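PDB 6CCD: ABC transporter ATP-binding/permease protein Rv1747 from Mycobacterium tuberculosis, which moves an unknown substrate across the membrane using energy from ATP and is required for virulence, this chain being its first phosphothreonine-binding FHA domain. Local coordinates for residues 9-12 with 17-20; 47-52 with 58-63; 84-89 with 94-99. One frame throughout, in Å; residues are numbered along the deposited sequence.

Interaction 1 (9-12 with 17-20); sequences VLTV and SERT
Val12 and Arg19 form a hydrogen-bonded pair of this antiparallel hairpin: Val12 N gives a nearly straight bond to Arg19 O at 2.8 Å (172° at the hydrogen), and Arg19 N returns one to Val12 O at 3.1 Å. One residue along, Thr11 and Thr20 make the non-hydrogen-bonded pair, and here the side chains supply the polar link, Thr11 OG1 to Thr20 OG1 at 3.2 Å. In both threonines OG1 sits beside the backbone N (chi1 -66° for Thr11, -60° for Thr20), which brings the hydroxyls together over the same face of the sheet. Thr20 CG2 packs on Val9 CG2 at 3.8 Å, while Thr11 CG2 lies 3.6 Å from Glu18 OE1; the carboxylate's polar partner is Arg13, with OE2 salt-bridged to Arg13 NE. Arg19 folds back along its own strand, NH1 bonding to Glu18 O at 2.7 Å from above the carbonyl plane. On the face away from the threonines, Leu10 and Val12 turn into the beta sandwich of the FHA domain and rest on Leu51 and Phe99. Strand 17-21 is an outer strand of its sheet, and strand 10-14 joins it to strand 96-101 through backbone bonds such as Thr11 with Glu100.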
# COMPACT_ATOMS: atom_id res chain seq x y z
N VAL A 9 -4.60 -12.14 6.70
CA VAL A 9 -4.78 -10.71 6.82
C VAL A 9 -3.53 -9.99 6.31
O VAL A 9 -2.46 -10.59 6.20
CB VAL A 9 -5.05 -10.29 8.29
CG1 VAL A 9 -6.35 -10.92 8.78
CG2 VAL A 9 -3.88 -10.69 9.18
N LEU A 10 -3.68 -8.71 6.01
CA LEU A 10 -2.55 -7.88 5.61
C LEU A 10 -2.32 -6.79 6.63
O LEU A 10 -3.22 -6.01 6.93
CB LEU A 10 -2.81 -7.25 4.24
CG LEU A 10 -1.70 -6.31 3.78
CD1 LEU A 10 -0.44 -7.07 3.41
CD2 LEU A 10 -2.20 -5.43 2.63
N THR A 11 -1.11 -6.75 7.18
CA THR A 11 -0.72 -5.68 8.07
C THR A 11 0.11 -4.68 7.29
O THR A 11 1.01 -5.05 6.53
CB THR A 11 0.08 -6.22 9.27
OG1 THR A 11 -0.78 -7.04 10.06
CG2 THR A 11 0.62 -5.08 10.14
N VAL A 12 -0.25 -3.41 7.45
CA VAL A 12 0.45 -2.31 6.82
C VAL A 12 1.10 -1.45 7.90
O VAL A 12 0.40 -0.89 8.75
CB VAL A 12 -0.49 -1.43 5.98
CG1 VAL A 12 0.30 -0.31 5.27
CG2 VAL A 12 -1.29 -2.29 4.99
N SER A 17 2.87 3.76 12.55
CA SER A 17 1.48 3.27 12.65
C SER A 17 1.34 1.86 12.09
O SER A 17 2.13 1.45 11.23
CB SER A 17 0.52 4.19 11.91
OG SER A 17 0.45 5.45 12.55
N GLU A 18 0.35 1.12 12.59
CA GLU A 18 -0.01 -0.18 12.02
C GLU A 18 -1.51 -0.27 11.85
O GLU A 18 -2.28 0.20 12.70
CB GLU A 18 0.46 -1.33 12.91
CG GLU A 18 1.85 -1.84 12.63
CD GLU A 18 2.08 -3.24 13.17
OE1 GLU A 18 1.10 -3.93 13.51
OE2 GLU A 18 3.25 -3.66 13.25
N ARG A 19 -1.92 -0.88 10.74
CA ARG A 19 -3.32 -1.19 10.49
C ARG A 19 -3.34 -2.60 9.92
O ARG A 19 -2.40 -3.02 9.26
CB ARG A 19 -3.97 -0.21 9.52
CG ARG A 19 -4.07 1.21 10.04
CD ARG A 19 -5.02 1.31 11.22
NE ARG A 19 -5.17 2.69 11.67
CZ ARG A 19 -4.30 3.32 12.45
NH1 ARG A 19 -3.20 2.70 12.87
NH2 ARG A 19 -4.53 4.57 12.80
N THR A 20 -4.42 -3.34 10.19
CA THR A 20 -4.50 -4.73 9.75
C THR A 20 -5.82 -4.93 9.06
O THR A 20 -6.85 -4.55 9.61
CB THR A 20 -4.36 -5.71 10.91
OG1 THR A 20 -3.10 -5.49 11.53
CG2 THR A 20 -4.40 -7.15 10.41

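Interaction 2 (47-52 with 58-63); sequences AHLLLR and WVAIDN
Leu50 pairs with Ile61 and Arg52 with Val59 through two backbone hydrogen bonds each, with the strands antiparallel at 161° and their axes 4.6 Å apart at closest approach. This is a beta hairpin in the mixed sheet of the FHA sandwich, and it begins at a classic beta bulge, where His48 and Leu49 both face Val29 of the next strand.

Leu49, Leu51 and Ala60 turn toward the opposite sheet; Leu51 CD2 lies against Ala60 CB at 3.6 Å, and Phe99 covers both residues. On the other face, Arg52 and Val59 run side by side, and Arg52 CD reaches across to Ile61 CD1 at 3.6 Å. Arg52 carries CG between its backbone N and carbonyl carbon (chi1 72°), which sets the start of its chain against Val59 CG2; farther out, NE is salt-bridged to Asp26, and a sulfate ion, probably from the crystallisation liquor, lies about 5 Å from the Arg52 side chain. The Trp58 ring meets the backbone of the partner strand, with CE3 3.4 Å from Arg52 C and Leu51 C near the ring plane at the edge, while NE1 is bonded to Pro8 O. Within the bulge, His48 is held at both ring nitrogens, ND1 by Ser45 N and NE2 by Gly68 O.

Asn63 closes the hairpin's open end. Its N donates to His48 O at 2.9 Å, and CG anti to the backbone N (chi1 -172°) swings the amide across to Ala47. There ND2, with the acceptor close to the amide plane, bonds to Ala47 O at 3.0 Å.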
# COMPACT_ATOMS: atom_id res chain seq x y z
N ALA A 47 -6.21 9.37 -3.04
CA ALA A 47 -6.40 7.91 -3.04
C ALA A 47 -5.28 7.33 -3.88
O ALA A 47 -5.46 7.08 -5.07
CB ALA A 47 -7.77 7.52 -3.58
N HIS A 48 -4.12 7.14 -3.27
CA HIS A 48 -2.88 6.86 -3.99
C HIS A 48 -2.74 5.38 -4.38
O HIS A 48 -2.42 5.05 -5.53
CB HIS A 48 -1.69 7.32 -3.12
CG HIS A 48 -0.39 7.42 -3.85
ND1 HIS A 48 0.13 8.62 -4.28
CD2 HIS A 48 0.50 6.47 -4.23
CE1 HIS A 48 1.28 8.41 -4.90
NE2 HIS A 48 1.53 7.11 -4.88
N LEU A 49 -2.97 4.49 -3.41
CA LEU A 49 -2.96 3.05 -3.65
C LEU A 49 -4.28 2.40 -3.26
O LEU A 49 -4.94 2.86 -2.33
CB LEU A 49 -1.87 2.36 -2.83
CG LEU A 49 -0.42 2.78 -2.98
CD1 LEU A 49 0.40 1.86 -2.10
CD2 LEU A 49 0.03 2.67 -4.46
N LEU A 50 -4.63 1.32 -3.95
CA LEU A 50 -5.64 0.39 -3.46
C LEU A 50 -4.95 -0.89 -3.04
O LEU A 50 -4.14 -1.43 -3.79
CB LEU A 50 -6.69 0.09 -4.53
CG LEU A 50 -7.44 1.34 -5.01
CD1 LEU A 50 -8.40 0.99 -6.13
CD2 LEU A 50 -8.18 1.98 -3.83
N LEU A 51 -5.27 -1.39 -1.85
CA LEU A 51 -4.77 -2.71 -1.44
C LEU A 51 -5.92 -3.69 -1.47
O LEU A 51 -7.01 -3.36 -1.02
CB LEU A 51 -4.16 -2.68 -0.04
CG LEU A 51 -3.24 -1.48 0.26
CD1 LEU A 51 -2.73 -1.55 1.70
CD2 LEU A 51 -2.07 -1.45 -0.73
N ARG A 52 -5.71 -4.90 -1.99
CA ARG A 52 -6.82 -5.85 -2.04
C ARG A 52 -6.32 -7.26 -2.22
O ARG A 52 -5.20 -7.48 -2.68
CB ARG A 52 -7.79 -5.50 -3.16
CG ARG A 52 -7.25 -5.79 -4.56
CD ARG A 52 -8.06 -5.07 -5.65
NE ARG A 52 -9.50 -5.35 -5.65
CZ ARG A 52 -10.12 -6.17 -6.50
NH1 ARG A 52 -9.42 -6.80 -7.43
NH2 ARG A 52 -11.43 -6.34 -6.43
N TRP A 58 -2.46 -10.89 -1.83
CA TRP A 58 -2.59 -9.46 -1.59
C TRP A 58 -1.83 -8.70 -2.66
O TRP A 58 -0.72 -9.11 -3.03
CB TRP A 58 -2.06 -9.08 -0.20
CG TRP A 58 -3.03 -9.41 0.89
CD1 TRP A 58 -3.00 -10.49 1.72
CD2 TRP A 58 -4.18 -8.64 1.26
NE1 TRP A 58 -4.07 -10.45 2.59
CE2 TRP A 58 -4.81 -9.32 2.32
CE3 TRP A 58 -4.74 -7.45 0.80
CZ2 TRP A 58 -5.96 -8.85 2.93
CZ3 TRP A 58 -5.89 -6.98 1.39
CH2 TRP A 58 -6.49 -7.68 2.46
N VAL A 59 -2.41 -7.61 -3.15
CA VAL A 59 -1.69 -6.74 -4.07
C VAL A 59 -1.81 -5.28 -3.65
O VAL A 59 -2.81 -4.87 -3.07
CB VAL A 59 -2.20 -6.88 -5.53
CG1 VAL A 59 -1.82 -8.24 -6.07
CG2 VAL A 59 -3.71 -6.66 -5.61
N ALA A 60 -0.76 -4.51 -3.94
CA ALA A 60 -0.81 -3.05 -3.83
C ALA A 60 -0.88 -2.47 -5.23
O ALA A 60 0.01 -2.71 -6.03
CB ALA A 60 0.40 -2.51 -3.09
N ILE A 61 -1.93 -1.71 -5.49
CA ILE A 61 -2.22 -1.18 -6.82
C ILE A 61 -2.11 0.34 -6.87
O ILE A 61 -2.73 1.03 -6.06
CB ILE A 61 -3.65 -1.57 -7.27
CG1 ILE A 61 -3.80 -3.10 -7.30
CG2 ILE A 61 -3.97 -0.94 -8.64
CD1 ILE A 61 -5.25 -3.57 -7.27
N ASP A 62 -1.31 0.85 -7.79
CA ASP A 62 -1.24 2.29 -8.06
C ASP A 62 -2.57 2.75 -8.65
O ASP A 62 -2.95 2.30 -9.74
CB ASP A 62 -0.09 2.59 -9.05
CG ASP A 62 0.14 4.08 -9.28
OD1 ASP A 62 -0.65 4.92 -8.77
OD2 ASP A 62 1.11 4.43 -9.98
N ASN A 63 -3.27 3.64 -7.94
CA ASN A 63 -4.61 4.07 -8.33
C ASN A 63 -4.56 5.31 -9.21
O ASN A 63 -5.21 6.33 -8.92
CB ASN A 63 -5.45 4.33 -7.06
CG ASN A 63 -6.92 4.59 -7.34
OD1 ASN A 63 -7.52 3.99 -8.23
ND2 ASN A 63 -7.50 5.50 -6.57
O HOH W 1 -4.68 9.03 -7.51

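Interaction 3 (84-89 with 94-99); sequences AQRVHI and GPALDF
Gly94 O takes a nearly straight hydrogen bond from His88 ND1 (2.9 Å, 170° at the hydrogen) and lies in the plane of the imidazole, at its edge. That bond fixes the ring's rotation and requires the proton on ND1. The next carbonyl, Pro95 O, receives Ile89 N, and the pyrrolidine ring crosses the Ile89 side chain at about a right angle, CB 4.1 Å from Ile89 CG1. Ala96 CB lies obliquely to the imidazole, 3.6 Å from His88 CE1, on the face of the sheet that also carries Arg86. Leu97 forms a doubly hydrogen-bonded pair with Val87 and turns into the core of the beta sandwich, where CB meets Val87 CG2 and strand 49-54 lies across from it. The strands belong to a hairpin of the FHA fold, in which strand 96-101 sits between 84-89 and 10-14. Asp98 returns to the outer face alongside Arg86, both chains pointing the same way. The two form a salt bridge, OD1 to NE at 3.3 Å, in which OD1 stands over the guanidinium face, so this bridge is one of charge, with no N-H directed at OD1. Phe99 N makes a 2.7 Å bond to Gln85 O. With CG beside the backbone N (chi1 -61°), the Phe99 side chain crosses that of Val87 at about a right angle, CE2 3.6 Å from Val87 CG2.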
# COMPACT_ATOMS: atom_id res chain seq x y z
N ALA A 84 6.19 -10.74 2.65
CA ALA A 84 6.59 -9.48 3.24
C ALA A 84 7.23 -8.62 2.17
O ALA A 84 7.81 -9.13 1.21
CB ALA A 84 7.54 -9.71 4.39
N GLN A 85 7.13 -7.31 2.33
CA GLN A 85 7.49 -6.41 1.26
C GLN A 85 7.56 -4.97 1.75
O GLN A 85 6.71 -4.53 2.52
CB GLN A 85 6.47 -6.54 0.12
CG GLN A 85 6.89 -5.90 -1.17
CD GLN A 85 8.09 -6.60 -1.77
OE1 GLN A 85 9.23 -6.22 -1.51
NE2 GLN A 85 7.83 -7.62 -2.57
N ARG A 86 8.59 -4.24 1.34
CA ARG A 86 8.62 -2.81 1.57
C ARG A 86 8.49 -2.09 0.24
O ARG A 86 9.18 -2.45 -0.72
CB ARG A 86 9.91 -2.39 2.26
CG ARG A 86 10.13 -0.89 2.26
CD ARG A 86 11.37 -0.49 3.05
NE ARG A 86 10.99 0.22 4.27
CZ ARG A 86 11.64 0.13 5.42
NH1 ARG A 86 12.72 -0.64 5.53
NH2 ARG A 86 11.21 0.81 6.47
N VAL A 87 7.62 -1.09 0.17
CA VAL A 87 7.53 -0.27 -1.03
C VAL A 87 7.66 1.20 -0.65
O VAL A 87 7.61 1.56 0.54
CB VAL A 87 6.18 -0.48 -1.77
CG1 VAL A 87 6.00 -1.93 -2.16
CG2 VAL A 87 5.01 0.03 -0.92
N HIS A 88 7.85 2.05 -1.65
CA HIS A 88 7.80 3.49 -1.45
C HIS A 88 6.75 4.08 -2.38
O HIS A 88 6.62 3.65 -3.52
CB HIS A 88 9.15 4.14 -1.72
CG HIS A 88 10.23 3.68 -0.79
ND1 HIS A 88 10.58 4.38 0.34
CD2 HIS A 88 11.01 2.58 -0.81
CE1 HIS A 88 11.55 3.74 0.97
NE2 HIS A 88 11.83 2.64 0.29
N ILE A 89 6.02 5.08 -1.90
CA ILE A 89 5.10 5.80 -2.76
C ILE A 89 5.58 7.23 -2.94
O ILE A 89 6.20 7.80 -2.03
CB ILE A 89 3.67 5.78 -2.20
CG1 ILE A 89 3.67 6.16 -0.72
CG2 ILE A 89 3.05 4.38 -2.36
CD1 ILE A 89 2.26 6.19 -0.11
N GLY A 94 10.32 8.26 -1.23
CA GLY A 94 9.11 8.80 -0.64
C GLY A 94 8.69 7.95 0.54
O GLY A 94 9.40 7.02 0.91
N PRO A 95 7.53 8.26 1.14
CA PRO A 95 7.01 7.51 2.30
C PRO A 95 7.07 6.00 2.07
O PRO A 95 6.70 5.50 1.00
CB PRO A 95 5.57 8.01 2.41
CG PRO A 95 5.65 9.44 1.92
CD PRO A 95 6.66 9.40 0.79
N ALA A 96 7.57 5.28 3.07
CA ALA A 96 7.74 3.84 2.94
C ALA A 96 6.56 3.10 3.58
O ALA A 96 6.08 3.49 4.65
CB ALA A 96 9.05 3.40 3.60
N LEU A 97 6.09 2.06 2.91
CA LEU A 97 5.08 1.16 3.47
C LEU A 97 5.67 -0.24 3.64
O LEU A 97 6.27 -0.78 2.71
CB LEU A 97 3.84 1.09 2.57
CG LEU A 97 3.18 2.41 2.17
CD1 LEU A 97 2.12 2.14 1.11
CD2 LEU A 97 2.59 3.14 3.37
N ASP A 98 5.51 -0.81 4.82
CA ASP A 98 5.94 -2.18 5.07
C ASP A 98 4.71 -3.08 5.13
O ASP A 98 3.80 -2.83 5.91
CB ASP A 98 6.71 -2.28 6.39
CG ASP A 98 8.11 -1.71 6.28
OD1 ASP A 98 8.76 -1.95 5.25
OD2 ASP A 98 8.55 -1.02 7.23
N PHE A 99 4.70 -4.11 4.29
CA PHE A 99 3.57 -5.04 4.25
C PHE A 99 3.94 -6.35 4.92
O PHE A 99 5.05 -6.85 4.75
CB PHE A 99 3.14 -5.33 2.81
CG PHE A 99 2.68 -4.12 2.05
CD1 PHE A 99 1.62 -3.37 2.51
CD2 PHE A 99 3.28 -3.76 0.86
CE1 PHE A 99 1.18 -2.27 1.82
CE2 PHE A 99 2.84 -2.67 0.15
CZ PHE A 99 1.79 -1.92 0.63

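The three hairpins follow one another along the chain, each closing before the next opens. Interactions 1 and 3 lie in the same antiparallel sheet, where strands 10-14 and 96-101 are neighbours, with their centres about 12 Å apart. Interaction 2 belongs to the opposing mixed sheet, its centre about 14 Å from that of interaction 1 and about 12 Å from that of interaction 3. The sheets meet through side chains: Leu51 CD1 lies 3.7 Å from Val12 CG2, Leu49 CD1 is 3.6 Å from Leu97 CD1, and Trp58 CE2 packs on Leu10 CB at 3.5 Å. Together the hairpins supply much of the sandwich core of this FHA domain, the scaffold whose loops in this family carry phosphothreonine recognition.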